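Local atomic coordinates of subtilisin-like serine protease (Fervidobacterium pennivorans, PDB entry 1R6V), a protein that degrades keratin into peptides as a calcium-binding, subtilisin-like serine protease, allowing the bacterium to grow on native feathers. Residues E448-V453 and F541-D546; M470-G475 and H492-T497; T73-Y78 and G522-A527. The protein carries 1 engineered substitution. All blocks are in the same frame, centred on the assembly; numbering follows the deposited sequence.

Interaction 1: residues E448-V453 and F541-D546; sequences EEFQVV and FGVSPD
The ring of Phe-450 is met by two side chains of the opposing strand. Over one face stands a methyl of Val-543: CG2 lies 3.7 Å from the Phe-450 ring centroid and only 12° off the ring normal, a CH-pi contact almost over the centre. The second methyl, CG1, approaches CD1 and CG of Phe-450, toward the root of the ring, and comes within 3.8 Å of CD1. Phe-541 comes from the opposite direction and meets the far end of the ring rim to rim, its CE2 3.6 Å from CE1 of Phe-450. The two planes are inclined at 48° with centroids 5.8 Å apart, which rules out a stack.

These contacts join the two sheets of the Ig-like beta-sandwich face to face: strand 446-455 belongs to one sheet, strand 535-543 to the other, and the CA atoms of Phe-450 and Val-543 remain 7.3 Å apart. With CG anti to the backbone N (chi1 174°), the Phe-450 ring continues the inward course of CB and offers its face to Val-543. Were an alanine in its place, the Val-543 methyls would probably lose the ring they pack on, and the rim of Phe-541 its partner. Ile-493 and Leu-550 also touch Phe-450 from strands 487-494 and 549-553, while Met-470 and Ile-500 pack on it from the opposing sheet.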
loop_
_atom_site.group_PDB
_atom_site.type_symbol
_atom_site.label_atom_id
_atom_site.label_comp_id
_atom_site.label_asym_id
_atom_site.label_seq_id
_atom_site.Cartn_x
_atom_site.Cartn_y
_atom_site.Cartn_z
ATOM N N GLU A 448 5.477 -18.358 2.394
ATOM C CA GLU A 448 6.278 -17.298 1.804
ATOM C C GLU A 448 5.415 -16.416 0.921
ATOM O O GLU A 448 5.592 -15.198 0.884
ATOM C CB GLU A 448 7.429 -17.898 0.994
ATOM C CG GLU A 448 8.529 -18.420 1.893
ATOM C CD GLU A 448 9.594 -19.179 1.142
ATOM O OE1 GLU A 448 10.061 -18.675 0.099
ATOM O OE2 GLU A 448 9.969 -20.277 1.608
ATOM N N GLU A 449 4.475 -17.038 0.218
ATOM C CA GLU A 449 3.585 -16.296 -0.656
ATOM C C GLU A 449 2.327 -17.050 -1.047
ATOM O O GLU A 449 2.365 -18.239 -1.371
ATOM C CB GLU A 449 4.308 -15.864 -1.938
ATOM C CG GLU A 449 3.405 -15.055 -2.873
ATOM C CD GLU A 449 4.170 -14.038 -3.700
ATOM O OE1 GLU A 449 4.564 -12.987 -3.146
ATOM O OE2 GLU A 449 4.388 -14.299 -4.895
ATOM N N PHE A 450 1.207 -16.340 -0.990
ATOM C CA PHE A 450 -0.084 -16.875 -1.411
ATOM C C PHE A 450 -0.566 -15.877 -2.463
ATOM O O PHE A 450 -0.423 -14.673 -2.272
ATOM C CB PHE A 450 -1.084 -16.901 -0.248
ATOM C CG PHE A 450 -2.464 -17.307 -0.661
ATOM C CD1 PHE A 450 -2.707 -18.590 -1.153
ATOM C CD2 PHE A 450 -3.518 -16.390 -0.602
ATOM C CE1 PHE A 450 -3.981 -18.957 -1.588
ATOM C CE2 PHE A 450 -4.795 -16.737 -1.030
ATOM C CZ PHE A 450 -5.035 -18.022 -1.526
ATOM N N GLN A 451 -1.109 -16.362 -3.572
ATOM C CA GLN A 451 -1.609 -15.432 -4.591
ATOM C C GLN A 451 -3.027 -15.762 -4.988
ATOM O O GLN A 451 -3.433 -16.924 -4.960
ATOM C CB GLN A 451 -0.750 -15.482 -5.853
ATOM C CG GLN A 451 0.679 -14.996 -5.687
ATOM C CD GLN A 451 1.418 -14.917 -7.013
ATOM O OE1 GLN A 451 1.110 -15.654 -7.951
ATOM N NE2 GLN A 451 2.405 -14.028 -7.093
ATOM N N VAL A 452 -3.791 -14.729 -5.336
ATOM C CA VAL A 452 -5.144 -14.920 -5.834
ATOM C C VAL A 452 -5.037 -14.309 -7.232
ATOM O O VAL A 452 -4.639 -13.155 -7.383
ATOM C CB VAL A 452 -6.225 -14.193 -4.979
ATOM C CG1 VAL A 452 -7.606 -14.361 -5.634
ATOM C CG2 VAL A 452 -6.270 -14.803 -3.559
ATOM N N VAL A 453 -5.332 -15.114 -8.245
ATOM C CA VAL A 453 -5.253 -14.675 -9.635
ATOM C C VAL A 453 -6.664 -14.637 -10.207
ATOM O O VAL A 453 -7.307 -15.676 -10.322
ATOM C CB VAL A 453 -4.410 -15.653 -10.481
ATOM C CG1 VAL A 453 -4.175 -15.069 -11.870
ATOM C CG2 VAL A 453 -3.072 -15.941 -9.789
ATOM N N PHE A 541 -11.406 -21.786 2.616
ATOM C CA PHE A 541 -10.310 -22.089 1.707
ATOM C C PHE A 541 -9.053 -22.261 2.553
ATOM O O PHE A 541 -8.765 -21.433 3.409
ATOM C CB PHE A 541 -10.084 -20.957 0.697
ATOM C CG PHE A 541 -9.035 -21.276 -0.328
ATOM C CD1 PHE A 541 -9.366 -21.959 -1.500
ATOM C CD2 PHE A 541 -7.709 -20.928 -0.110
ATOM C CE1 PHE A 541 -8.383 -22.286 -2.435
ATOM C CE2 PHE A 541 -6.727 -21.250 -1.032
ATOM C CZ PHE A 541 -7.062 -21.932 -2.201
ATOM N N GLY A 542 -8.314 -23.333 2.302
ATOM C CA GLY A 542 -7.109 -23.593 3.073
ATOM C C GLY A 542 -5.841 -23.108 2.400
ATOM O O GLY A 542 -5.522 -23.498 1.280
ATOM N N VAL A 543 -5.115 -22.242 3.092
ATOM C CA VAL A 543 -3.861 -21.721 2.566
ATOM C C VAL A 543 -2.729 -22.460 3.268
ATOM O O VAL A 543 -2.764 -22.625 4.478
ATOM C CB VAL A 543 -3.753 -20.204 2.829
ATOM C CG1 VAL A 543 -2.336 -19.710 2.504
ATOM C CG2 VAL A 543 -4.778 -19.469 1.962
ATOM N N SER A 544 -1.739 -22.918 2.505
ATOM C CA SER A 544 -0.604 -23.647 3.079
ATOM C C SER A 544 0.473 -23.788 2.017
ATOM O O SER A 544 0.283 -23.377 0.888
ATOM C CB SER A 544 -1.050 -25.042 3.509
ATOM O OG SER A 544 -1.274 -25.852 2.364
ATOM N N PRO A 545 1.621 -24.382 2.366
ATOM C CA PRO A 545 2.657 -24.524 1.342
ATOM C C PRO A 545 2.228 -25.422 0.179
ATOM O O PRO A 545 2.857 -25.421 -0.876
ATOM C CB PRO A 545 3.853 -25.070 2.129
ATOM C CG PRO A 545 3.238 -25.726 3.312
ATOM C CD PRO A 545 2.108 -24.806 3.687
ATOM N N ASP A 546 1.147 -26.174 0.374
ATOM C CA ASP A 546 0.615 -27.075 -0.654
ATOM C C ASP A 546 -0.524 -26.421 -1.425
ATOM O O ASP A 546 -1.028 -26.981 -2.396
ATOM C CB ASP A 546 0.082 -28.354 -0.015
ATOM C CG ASP A 546 1.150 -29.129 0.702
ATOM O OD1 ASP A 546 0.832 -29.739 1.743
ATOM O OD2 ASP A 546 2.302 -29.135 0.219
#

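Interaction 2: residues M470-G475 and H492-T497; sequences MMRDNG and HIDSGT
OD2 of Asp-494 receives NH2 of Arg-472 at 2.8 Å, in a salt bridge whose N-H...O angle of 168° is nearly straight. The oxygen lies at the guanidinium edge, 8° out of that plane, but the arginine meets it on the anti side of the carboxylate and well out of the carboxylate plane. The two flat groups are steeply turned against each other, and a single N-H carries the bond rather than a paired fork. The other carboxylate oxygen, OD1, has its own salt bridge to Arg-407, so Asp-494 is shared between two arginines.

Within the Ig-like beta-sandwich, this cluster lies where the chain leaves strand 487-494 of one sheet and enters strand 496-505 of the other, beside the end of strand 466-471. Gly-496, in this crossing, has backbone angles at which a CB would press on the preceding carbonyl O.

Arg-472 reaches the aspartate with a chain extended from CG to NE. Its NE is held by the carbonyl O of Ser-476, which should restrict rotation of the guanidinium. At another part of the guanidinium edge, beside NH1, a water accepts from NH1 of Arg-472 at 3.3 Å and donates to O of Thr-497 at 2.7 Å, linking the arginine to the backbone of the facing segment. CA of Gly-475 lies over one guanidinium face, 3.8 Å above the plane and toward its rim. On the apolar side Met-470 and Ile-493 meet tip to tip, CE to CD1 at 3.6 Å; the methionine bends at chi3 (63°) to present its methyl.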
loop_
_atom_site.group_PDB
_atom_site.type_symbol
_atom_site.label_atom_id
_atom_site.label_comp_id
_atom_site.label_asym_id
_atom_site.label_seq_id
_atom_site.Cartn_x
_atom_site.Cartn_y
_atom_site.Cartn_z
ATOM N N MET A 470 -9.261 -11.613 2.592
ATOM C CA MET A 470 -9.119 -12.930 3.229
ATOM C C MET A 470 -9.589 -12.731 4.659
ATOM O O MET A 470 -8.909 -12.103 5.458
ATOM C CB MET A 470 -7.656 -13.399 3.190
ATOM C CG MET A 470 -7.058 -13.430 1.778
ATOM S SD MET A 470 -5.305 -13.948 1.686
ATOM C CE MET A 470 -5.446 -15.742 2.341
ATOM N N MET A 471 -10.764 -13.269 4.968
ATOM C CA MET A 471 -11.361 -13.087 6.277
ATOM C C MET A 471 -11.466 -14.380 7.073
ATOM O O MET A 471 -11.472 -15.474 6.508
ATOM C CB MET A 471 -12.760 -12.487 6.097
ATOM C CG MET A 471 -12.825 -11.371 5.051
ATOM S SD MET A 471 -14.501 -10.616 4.844
ATOM C CE MET A 471 -14.358 -9.341 6.071
ATOM N N ARG A 472 -11.545 -14.231 8.383
ATOM C CA ARG A 472 -11.689 -15.372 9.285
ATOM C C ARG A 472 -12.160 -14.853 10.634
ATOM O O ARG A 472 -11.976 -13.682 10.949
ATOM C CB ARG A 472 -10.366 -16.123 9.418
ATOM C CG ARG A 472 -9.164 -15.228 9.600
ATOM C CD ARG A 472 -7.904 -16.056 9.721
ATOM N NE ARG A 472 -6.715 -15.221 9.809
ATOM C CZ ARG A 472 -5.505 -15.687 10.079
ATOM N NH1 ARG A 472 -5.327 -16.986 10.293
ATOM N NH2 ARG A 472 -4.475 -14.855 10.126
ATOM N N ASP A 473 -12.777 -15.732 11.419
ATOM C CA ASP A 473 -13.321 -15.380 12.730
ATOM C C ASP A 473 -12.295 -14.828 13.700
ATOM O O ASP A 473 -12.585 -13.913 14.476
ATOM C CB ASP A 473 -13.988 -16.604 13.362
ATOM C CG ASP A 473 -15.236 -17.030 12.629
ATOM O OD1 ASP A 473 -15.837 -18.043 13.038
ATOM O OD2 ASP A 473 -15.616 -16.353 11.650
ATOM N N ASN A 474 -11.101 -15.405 13.678
ATOM C CA ASN A 474 -10.035 -14.949 14.552
ATOM C C ASN A 474 -8.739 -14.878 13.765
ATOM O O ASN A 474 -8.615 -15.475 12.700
ATOM C CB ASN A 474 -9.885 -15.872 15.778
ATOM C CG ASN A 474 -9.603 -17.324 15.410
ATOM O OD1 ASN A 474 -9.378 -18.165 16.291
ATOM N ND2 ASN A 474 -9.617 -17.628 14.115
ATOM N N GLY A 475 -7.772 -14.139 14.286
ATOM C CA GLY A 475 -6.520 -14.015 13.572
ATOM C C GLY A 475 -6.619 -12.837 12.628
ATOM O O GLY A 475 -7.690 -12.264 12.433
ATOM N N HIS A 492 4.284 -13.735 3.006
ATOM C CA HIS A 492 4.512 -14.039 4.405
ATOM C C HIS A 492 3.311 -13.928 5.320
ATOM O O HIS A 492 3.432 -13.460 6.437
ATOM C CB HIS A 492 5.657 -13.147 4.882
ATOM C CG HIS A 492 6.923 -13.406 4.134
ATOM N ND1 HIS A 492 7.750 -14.465 4.437
ATOM C CD2 HIS A 492 7.424 -12.846 3.007
ATOM C CE1 HIS A 492 8.699 -14.556 3.522
ATOM N NE2 HIS A 492 8.522 -13.587 2.643
ATOM N N ILE A 493 2.165 -14.402 4.842
ATOM C CA ILE A 493 0.951 -14.395 5.633
ATOM C C ILE A 493 0.798 -15.758 6.329
ATOM O O ILE A 493 1.519 -16.715 6.031
ATOM C CB ILE A 493 -0.327 -14.146 4.771
ATOM C CG1 ILE A 493 -0.525 -15.266 3.744
ATOM C CG2 ILE A 493 -0.222 -12.783 4.064
ATOM C CD1 ILE A 493 -1.955 -15.288 3.150
ATOM N N ASP A 494 -0.141 -15.824 7.265
ATOM C CA ASP A 494 -0.417 -17.068 7.990
ATOM C C ASP A 494 -0.958 -18.175 7.085
ATOM O O ASP A 494 -1.715 -17.921 6.134
ATOM C CB ASP A 494 -1.515 -16.874 9.053
ATOM C CG ASP A 494 -1.069 -16.090 10.253
ATOM O OD1 ASP A 494 0.148 -15.842 10.410
ATOM O OD2 ASP A 494 -1.962 -15.734 11.070
ATOM N N SER A 495 -0.603 -19.413 7.408
ATOM C CA SER A 495 -1.189 -20.533 6.688
ATOM C C SER A 495 -2.482 -20.764 7.501
ATOM O O SER A 495 -2.599 -20.276 8.625
ATOM C CB SER A 495 -0.290 -21.761 6.757
ATOM O OG SER A 495 0.015 -22.086 8.103
ATOM N N GLY A 496 -3.442 -21.486 6.946
ATOM C CA GLY A 496 -4.676 -21.733 7.667
ATOM C C GLY A 496 -5.920 -21.596 6.808
ATOM O O GLY A 496 -5.843 -21.457 5.585
ATOM N N THR A 497 -7.073 -21.605 7.461
ATOM C CA THR A 497 -8.356 -21.522 6.773
ATOM C C THR A 497 -8.927 -20.109 6.752
ATOM O O THR A 497 -9.001 -19.431 7.783
ATOM C CB THR A 497 -9.375 -22.476 7.449
ATOM O OG1 THR A 497 -8.831 -23.808 7.489
ATOM C CG2 THR A 497 -10.683 -22.483 6.686
HETATM O O HOH W 1 -7.797 -19.149 10.140
#

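Interaction 3: residues T73-Y78 and G522-A527; sequences TVKQAY and GGYAIA
The first turns of helix 74-81 face an irregular loop, with the CA atoms of Tyr-78 and Tyr-524 7.2 Å apart and those of Lys-75 and Gly-522 8.9 Å apart. Tyr-524 brings its ring up to the helix and is met on two sides. The edge of Tyr-78 is turned toward its face, a T-shaped pair with planes at 67° and centroids 5.6 Å apart. CB of Tyr-78 adds an apolar contact, 3.7 Å from CE1 of Tyr-524. From the rim comes Lys-75, whose NZ donates a hydrogen bond to OH of Tyr-524 at 3.2 Å. That amine lies in the ring plane, so the geometry is not cation-pi; a bend at chi4 (61°) of the otherwise extended lysine places it there. The main polar partner of the Tyr-524 hydroxyl is OD1 of Asp-79, one residue further along the helix.

The helix start is fixed by a capping box: N of Gln-76 donates to OG1 of Thr-73 at 3.0 Å, and N of Thr-73 to OE1 of Gln-76 at 2.9 Å. On the loop side, Asp-509 accepts from the backbone N of Gly-522 and of Tyr-524. Tyr-78, whose OH bonds to O of Gly-22, also packs on Phe-21, Leu-24 and Pro-94 of the propeptide. The contact docks helix 74-81 onto the loop between strands 496-505 and 535-543 of the Ig-like domain.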
loop_
_atom_site.group_PDB
_atom_site.type_symbol
_atom_site.label_atom_id
_atom_site.label_comp_id
_atom_site.label_asym_id
_atom_site.label_seq_id
_atom_site.Cartn_x
_atom_site.Cartn_y
_atom_site.Cartn_z
ATOM N N THR A 73 -2.154 18.991 -13.982
ATOM C CA THR A 73 -2.574 18.273 -12.782
ATOM C C THR A 73 -2.545 16.780 -13.073
ATOM O O THR A 73 -2.464 16.363 -14.225
ATOM C CB THR A 73 -4.017 18.628 -12.361
ATOM O OG1 THR A 73 -4.926 18.158 -13.363
ATOM C CG2 THR A 73 -4.188 20.137 -12.213
ATOM N N VAL A 74 -2.625 15.974 -12.021
ATOM C CA VAL A 74 -2.626 14.534 -12.202
ATOM C C VAL A 74 -3.819 14.158 -13.073
ATOM O O VAL A 74 -3.693 13.354 -13.998
ATOM C CB VAL A 74 -2.731 13.810 -10.843
ATOM C CG1 VAL A 74 -2.882 12.308 -11.062
ATOM C CG2 VAL A 74 -1.493 14.118 -9.991
ATOM N N LYS A 75 -4.976 14.751 -12.791
ATOM C CA LYS A 75 -6.182 14.441 -13.553
ATOM C C LYS A 75 -5.970 14.735 -15.033
ATOM O O LYS A 75 -6.346 13.946 -15.900
ATOM C CB LYS A 75 -7.371 15.242 -13.011
ATOM C CG LYS A 75 -8.725 14.763 -13.517
ATOM C CD LYS A 75 -9.834 15.595 -12.886
ATOM C CE LYS A 75 -11.184 15.299 -13.507
ATOM N NZ LYS A 75 -11.566 13.871 -13.326
ATOM N N GLN A 76 -5.349 15.869 -15.329
ATOM C CA GLN A 76 -5.082 16.216 -16.716
ATOM C C GLN A 76 -4.093 15.230 -17.343
ATOM O O GLN A 76 -4.194 14.902 -18.530
ATOM C CB GLN A 76 -4.532 17.642 -16.798
ATOM C CG GLN A 76 -5.524 18.703 -16.360
ATOM C CD GLN A 76 -4.928 20.093 -16.408
ATOM O OE1 GLN A 76 -3.767 20.291 -16.061
ATOM N NE2 GLN A 76 -5.728 21.068 -16.829
ATOM N N ALA A 77 -3.125 14.757 -16.555
ATOM C CA ALA A 77 -2.159 13.785 -17.073
ATOM C C ALA A 77 -2.900 12.488 -17.403
ATOM O O ALA A 77 -2.622 11.829 -18.408
ATOM C CB ALA A 77 -1.042 13.514 -16.030
ATOM N N TYR A 78 -3.833 12.102 -16.540
ATOM C CA TYR A 78 -4.616 10.901 -16.812
ATOM C C TYR A 78 -5.359 11.086 -18.151
ATOM O O TYR A 78 -5.426 10.167 -18.960
ATOM C CB TYR A 78 -5.652 10.671 -15.713
ATOM C CG TYR A 78 -5.162 9.994 -14.454
ATOM C CD1 TYR A 78 -3.803 9.959 -14.121
ATOM C CD2 TYR A 78 -6.070 9.398 -13.587
ATOM C CE1 TYR A 78 -3.365 9.331 -12.935
ATOM C CE2 TYR A 78 -5.650 8.775 -12.406
ATOM C CZ TYR A 78 -4.300 8.741 -12.085
ATOM O OH TYR A 78 -3.892 8.093 -10.919
ATOM N N GLY A 522 -14.717 9.922 -16.002
ATOM C CA GLY A 522 -13.545 10.471 -16.655
ATOM C C GLY A 522 -12.912 9.427 -17.546
ATOM O O GLY A 522 -12.152 9.746 -18.464
ATOM N N GLY A 523 -13.249 8.169 -17.289
ATOM C CA GLY A 523 -12.678 7.076 -18.054
ATOM C C GLY A 523 -11.352 6.657 -17.427
ATOM O O GLY A 523 -10.415 6.267 -18.122
ATOM N N TYR A 524 -11.270 6.728 -16.101
ATOM C CA TYR A 524 -10.027 6.365 -15.404
ATOM C C TYR A 524 -10.067 4.972 -14.772
ATOM O O TYR A 524 -9.054 4.266 -14.726
ATOM C CB TYR A 524 -9.719 7.383 -14.311
ATOM C CG TYR A 524 -9.810 8.820 -14.766
ATOM C CD1 TYR A 524 -9.163 9.249 -15.922
ATOM C CD2 TYR A 524 -10.561 9.742 -14.047
ATOM C CE1 TYR A 524 -9.271 10.574 -16.353
ATOM C CE2 TYR A 524 -10.676 11.063 -14.462
ATOM C CZ TYR A 524 -10.032 11.472 -15.615
ATOM O OH TYR A 524 -10.162 12.783 -16.025
ATOM N N ALA A 525 -11.231 4.590 -14.264
ATOM C CA ALA A 525 -11.395 3.284 -13.633
ATOM C C ALA A 525 -11.442 2.179 -14.676
ATOM O O ALA A 525 -11.630 2.433 -15.859
ATOM C CB ALA A 525 -12.666 3.265 -12.788
ATOM N N ILE A 526 -11.260 0.942 -14.237
ATOM C CA ILE A 526 -11.296 -0.177 -15.158
ATOM C C ILE A 526 -12.725 -0.372 -15.651
ATOM O O ILE A 526 -12.953 -0.610 -16.835
ATOM C CB ILE A 526 -10.850 -1.460 -14.469
ATOM C CG1 ILE A 526 -9.356 -1.376 -14.138
ATOM C CG2 ILE A 526 -11.155 -2.653 -15.351
ATOM C CD1 ILE A 526 -8.456 -1.208 -15.361
ATOM N N ALA A 527 -13.668 -0.294 -14.716
ATOM C CA ALA A 527 -15.084 -0.460 -15.013
ATOM C C ALA A 527 -15.773 0.865 -14.745
ATOM O O ALA A 527 -15.425 1.574 -13.799
ATOM C CB ALA A 527 -15.685 -1.549 -14.119
#

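How the interactions relate
From the N terminus, the chain first supplies 73-78 in the propeptide, and interaction 3 closes only at 522-527, a span of more than 440 residues that includes the catalytic domain. Before it closes, the chain passes 448-453, which opens interaction 1, then runs through both segments of interaction 2, a short loop lying within the spans of the other two. Interaction 1 closes last, at 541-546, so it crosses interaction 3. Interactions 1 and 2 touch and belong to one beta-sandwich, where a probable hydrogen bond from Val-543 N to Gly-496 O (2.7 Å) joins strands 535-543 and 496-505. Interaction 3, whose centre lies about 33 and 35 Å from theirs, ties the propeptide to that same domain.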